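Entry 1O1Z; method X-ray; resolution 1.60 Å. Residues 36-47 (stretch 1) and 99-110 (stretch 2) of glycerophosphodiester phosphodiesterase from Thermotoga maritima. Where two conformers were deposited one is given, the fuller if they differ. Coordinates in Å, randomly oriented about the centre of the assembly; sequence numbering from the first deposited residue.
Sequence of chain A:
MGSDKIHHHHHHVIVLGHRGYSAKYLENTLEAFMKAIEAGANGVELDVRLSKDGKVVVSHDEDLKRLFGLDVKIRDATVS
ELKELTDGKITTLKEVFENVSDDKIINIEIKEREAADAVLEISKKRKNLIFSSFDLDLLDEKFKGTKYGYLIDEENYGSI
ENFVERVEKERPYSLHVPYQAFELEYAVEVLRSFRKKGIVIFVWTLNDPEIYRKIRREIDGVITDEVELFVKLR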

# COMPACT_ATOMS: atom_id res chain seq x y z
N ALA A 36 -0.51 12.18 -8.01
CA ALA A 36 -0.64 12.17 -6.56
C ALA A 36 0.44 13.02 -5.93
O ALA A 36 0.20 13.80 -5.04
CB ALA A 36 -0.56 10.74 -6.03
N ILE A 37 1.67 12.87 -6.42
CA ILE A 37 2.80 13.64 -5.89
C ILE A 37 2.64 15.13 -6.22
O ILE A 37 2.88 16.00 -5.38
CB ILE A 37 4.14 13.07 -6.44
CG1 ILE A 37 4.32 11.59 -6.09
CG2 ILE A 37 5.33 13.92 -5.94
CD1 ILE A 37 4.13 11.25 -4.63
N GLU A 38 2.17 15.43 -7.43
CA GLU A 38 1.93 16.82 -7.82
C GLU A 38 0.88 17.49 -6.94
O GLU A 38 0.92 18.70 -6.70
CB GLU A 38 1.50 16.89 -9.28
CG GLU A 38 2.59 16.54 -10.26
CD GLU A 38 2.07 16.40 -11.69
OE1 GLU A 38 1.12 17.13 -12.06
OE2 GLU A 38 2.61 15.56 -12.45
N ALA A 39 -0.10 16.69 -6.50
CA ALA A 39 -1.20 17.14 -5.65
C ALA A 39 -0.81 17.30 -4.18
O ALA A 39 -1.62 17.75 -3.36
CB ALA A 39 -2.39 16.20 -5.80
N GLY A 40 0.42 16.93 -3.85
CA GLY A 40 0.96 17.13 -2.53
C GLY A 40 0.98 15.91 -1.61
O GLY A 40 1.26 16.07 -0.41
N ALA A 41 0.72 14.72 -2.15
CA ALA A 41 0.76 13.50 -1.36
C ALA A 41 2.18 13.27 -0.83
O ALA A 41 3.17 13.66 -1.45
CB ALA A 41 0.30 12.29 -2.13
N ASN A 42 2.28 12.62 0.32
CA ASN A 42 3.57 12.21 0.83
C ASN A 42 4.13 10.99 0.08
O ASN A 42 5.30 10.67 0.23
CB ASN A 42 3.45 11.87 2.30
CG ASN A 42 3.04 13.05 3.12
OD1 ASN A 42 1.88 13.29 3.37
ND2 ASN A 42 4.03 13.91 3.43
N GLY A 43 3.27 10.30 -0.66
CA GLY A 43 3.67 9.14 -1.42
C GLY A 43 2.48 8.43 -2.04
O GLY A 43 1.40 9.01 -2.15
N VAL A 44 2.68 7.18 -2.41
CA VAL A 44 1.67 6.39 -3.08
C VAL A 44 1.69 4.98 -2.56
O VAL A 44 2.70 4.55 -2.03
CB VAL A 44 1.88 6.38 -4.61
CG1 VAL A 44 1.77 7.78 -5.23
CG2 VAL A 44 3.23 5.74 -4.99
N GLU A 45 0.56 4.30 -2.68
CA GLU A 45 0.46 2.86 -2.45
C GLU A 45 0.23 2.22 -3.80
O GLU A 45 -0.49 2.75 -4.66
CB GLU A 45 -0.69 2.58 -1.48
CG GLU A 45 -0.92 1.13 -1.11
CD GLU A 45 -1.72 0.32 -2.13
OE1 GLU A 45 -2.46 0.91 -2.96
OE2 GLU A 45 -1.61 -0.94 -2.10
N LEU A 46 0.83 1.05 -4.00
CA LEU A 46 0.65 0.31 -5.24
C LEU A 46 0.75 -1.18 -5.00
O LEU A 46 1.17 -1.60 -3.92
CB LEU A 46 1.66 0.80 -6.28
CG LEU A 46 3.14 0.70 -5.94
CD1 LEU A 46 3.67 -0.73 -6.10
CD2 LEU A 46 3.95 1.65 -6.80
N ASP A 47 0.38 -1.98 -6.00
CA ASP A 47 0.27 -3.41 -5.89
C ASP A 47 1.20 -4.08 -6.88
O ASP A 47 1.22 -3.66 -8.03
CB ASP A 47 -1.15 -3.81 -6.27
CG ASP A 47 -2.16 -3.03 -5.48
OD1 ASP A 47 -2.87 -2.13 -6.03
OD2 ASP A 47 -2.21 -3.19 -4.24
N ASN A 99 10.35 7.40 -11.76
CA ASN A 99 9.43 8.53 -11.90
C ASN A 99 8.88 9.15 -10.60
O ASN A 99 8.18 10.18 -10.64
CB ASN A 99 8.30 8.10 -12.83
CG ASN A 99 8.77 7.97 -14.26
OD1 ASN A 99 8.98 8.98 -14.94
ND2 ASN A 99 8.99 6.73 -14.71
N VAL A 100 9.22 8.56 -9.46
CA VAL A 100 8.83 9.06 -8.15
C VAL A 100 10.09 9.25 -7.32
O VAL A 100 10.85 8.30 -7.12
CB VAL A 100 7.86 8.08 -7.44
CG1 VAL A 100 7.52 8.56 -6.03
CG2 VAL A 100 6.59 7.90 -8.27
N SER A 101 10.32 10.47 -6.89
CA SER A 101 11.49 10.83 -6.10
C SER A 101 11.54 10.00 -4.82
O SER A 101 10.53 9.76 -4.19
CB SER A 101 11.44 12.31 -5.75
OG SER A 101 12.32 12.63 -4.68
N ASP A 102 12.75 9.61 -4.43
CA ASP A 102 12.95 8.85 -3.21
C ASP A 102 12.77 9.62 -1.92
O ASP A 102 12.88 9.04 -0.84
CB ASP A 102 14.31 8.14 -3.23
CG ASP A 102 15.48 9.07 -3.15
OD1 ASP A 102 15.37 10.33 -3.13
OD2 ASP A 102 16.62 8.58 -3.13
N ASP A 103 12.43 10.91 -2.00
CA ASP A 103 11.92 11.62 -0.84
C ASP A 103 10.46 11.33 -0.57
O ASP A 103 9.93 11.69 0.50
CB ASP A 103 12.05 13.12 -1.04
CG ASP A 103 13.49 13.58 -1.07
OD1 ASP A 103 13.88 14.21 -2.07
OD2 ASP A 103 14.29 13.34 -0.15
N LYS A 104 9.80 10.68 -1.52
CA LYS A 104 8.40 10.31 -1.36
C LYS A 104 8.31 8.84 -0.99
O LYS A 104 9.15 8.03 -1.38
CB LYS A 104 7.63 10.56 -2.65
CG LYS A 104 7.75 11.96 -3.21
CD LYS A 104 7.18 13.00 -2.32
CE LYS A 104 7.58 14.41 -2.78
NZ LYS A 104 6.85 15.42 -2.01
N ILE A 105 7.26 8.49 -0.25
CA ILE A 105 7.07 7.12 0.22
C ILE A 105 6.41 6.30 -0.85
O ILE A 105 5.43 6.75 -1.49
CB ILE A 105 6.18 7.15 1.49
CG1 ILE A 105 6.90 7.93 2.60
CG2 ILE A 105 5.71 5.77 1.91
CD1 ILE A 105 6.01 8.29 3.76
N ILE A 106 6.87 5.07 -1.02
CA ILE A 106 6.14 4.10 -1.81
C ILE A 106 5.80 2.90 -0.94
O ILE A 106 6.69 2.22 -0.42
CB ILE A 106 6.91 3.64 -3.06
CG1 ILE A 106 7.26 4.83 -3.96
CG2 ILE A 106 6.08 2.67 -3.86
CD1 ILE A 106 8.19 4.44 -5.11
N ASN A 107 4.52 2.68 -0.74
CA ASN A 107 3.99 1.53 -0.02
C ASN A 107 3.69 0.47 -1.05
O ASN A 107 2.77 0.62 -1.83
CB ASN A 107 2.75 1.93 0.78
CG ASN A 107 2.03 0.78 1.38
OD1 ASN A 107 0.82 0.90 1.61
ND2 ASN A 107 2.73 -0.32 1.67
N ILE A 108 4.53 -0.56 -1.09
CA ILE A 108 4.39 -1.66 -2.03
C ILE A 108 3.62 -2.79 -1.39
O ILE A 108 4.13 -3.43 -0.48
CB ILE A 108 5.80 -2.15 -2.44
CG1 ILE A 108 6.63 -1.04 -3.07
CG2 ILE A 108 5.73 -3.33 -3.39
CD1 ILE A 108 8.10 -1.35 -3.20
N GLU A 109 2.41 -3.05 -1.87
CA GLU A 109 1.64 -4.19 -1.41
C GLU A 109 2.01 -5.39 -2.26
O GLU A 109 1.81 -5.40 -3.47
CB GLU A 109 0.13 -3.95 -1.43
CG GLU A 109 -0.60 -5.18 -0.92
CD GLU A 109 -2.11 -5.15 -0.93
OE1 GLU A 109 -2.71 -4.08 -1.11
OE2 GLU A 109 -2.69 -6.26 -0.78
N ILE A 110 2.51 -6.42 -1.60
CA ILE A 110 2.89 -7.65 -2.26
C ILE A 110 1.64 -8.49 -2.44
O ILE A 110 1.05 -8.95 -1.45
CB ILE A 110 3.89 -8.43 -1.42
CG1 ILE A 110 5.05 -7.57 -0.93
CG2 ILE A 110 4.35 -9.65 -2.23
CD1 ILE A 110 5.97 -7.20 -1.97
O HOH W 1 4.15 15.70 -2.98
O HOH W 2 7.27 11.92 2.00
O HOH W 3 6.50 14.61 1.18

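Two parallel strands, 43-47 and 105-110, carry most of this contact. Their axes approach to 4.7 Å and their directions differ by 12°. Five backbone hydrogen bonds join the two stretches in an alternating ladder. Ile105 N donates to Asn42 O at 3.0 Å, and Val44 N donates to Ile105 O at 2.9 Å. Asn107 N then gives to Val44 O at 2.9 Å, and Leu46 N to Asn107 O at 2.9 Å. The last rung, Glu109 N to Leu46 O, is 2.8 Å. Val44 and Leu46 thus spend both their N and O on the other stretch, as do Ile105 and Asn107.

Gly43 sits beside Ile105, with Gly43 CA 3.0 Å from Ile105 O. A CB on Gly43 would lie 2.0 Å from Ile105 O, so the close approach needs glycine.

Side chains alternate between two faces. Val44, Leu46, Ile106 and Ile108 share one, which is apolar and buried. Leu46 CD2 lies 3.8 Å from Ile106 CG2, and Leu46 CD1 lies 4.2 Å from Ile108 CG1. Leu46 therefore reaches both isoleucines. Val44 CG2 packs 4.3 Å from Ile106 CG1.

The other face carries Ile105, which is partly exposed, and the buried polar residues Glu45, Asp47, Asn107 and Glu109. The carboxylates of Glu45, Asp47 and Glu109 crowd together without bonding to one another: Glu109 OE1 is 3.5 Å from Glu45 OE2 and 3.3 Å from Asp47 OD2. Like charges this close do not hold the strands together. Glu45 OE1, Asp47 OD1 and Asn107 ND2 find hydrogen-bond partners elsewhere in the structure.

Before the strands, the helix ends in a Schellman motif. Gly40 N donates to Ile37 O at 3.0 Å, and Ala41 N to Ala36 O at 3.1 Å. Gly40 has a positive phi, at which a CB would jam against the preceding carbonyl oxygen.

Lys104 spans the gap to this helix end. Lys104 CE packs 3.9 Å from Ile37 CG2, while Lys104 NZ donates to water 1 at 2.9 Å. Water 1 donates to Ile37 O and Ala41 O, both at 2.7 Å. Ile37 O thus accepts from Gly40 and from water. Water 2 donates to Asn42 O at 2.9 Å and Asp103 O at 3.1 Å, giving Asn42 O a second donor besides Ile105 N.

A type I turn from Ser101 to Lys104 leads into the second strand. Lys104 N donates to Ser101 O at 2.9 Å, and Asp103 N to Ser101 OG at 3.2 Å.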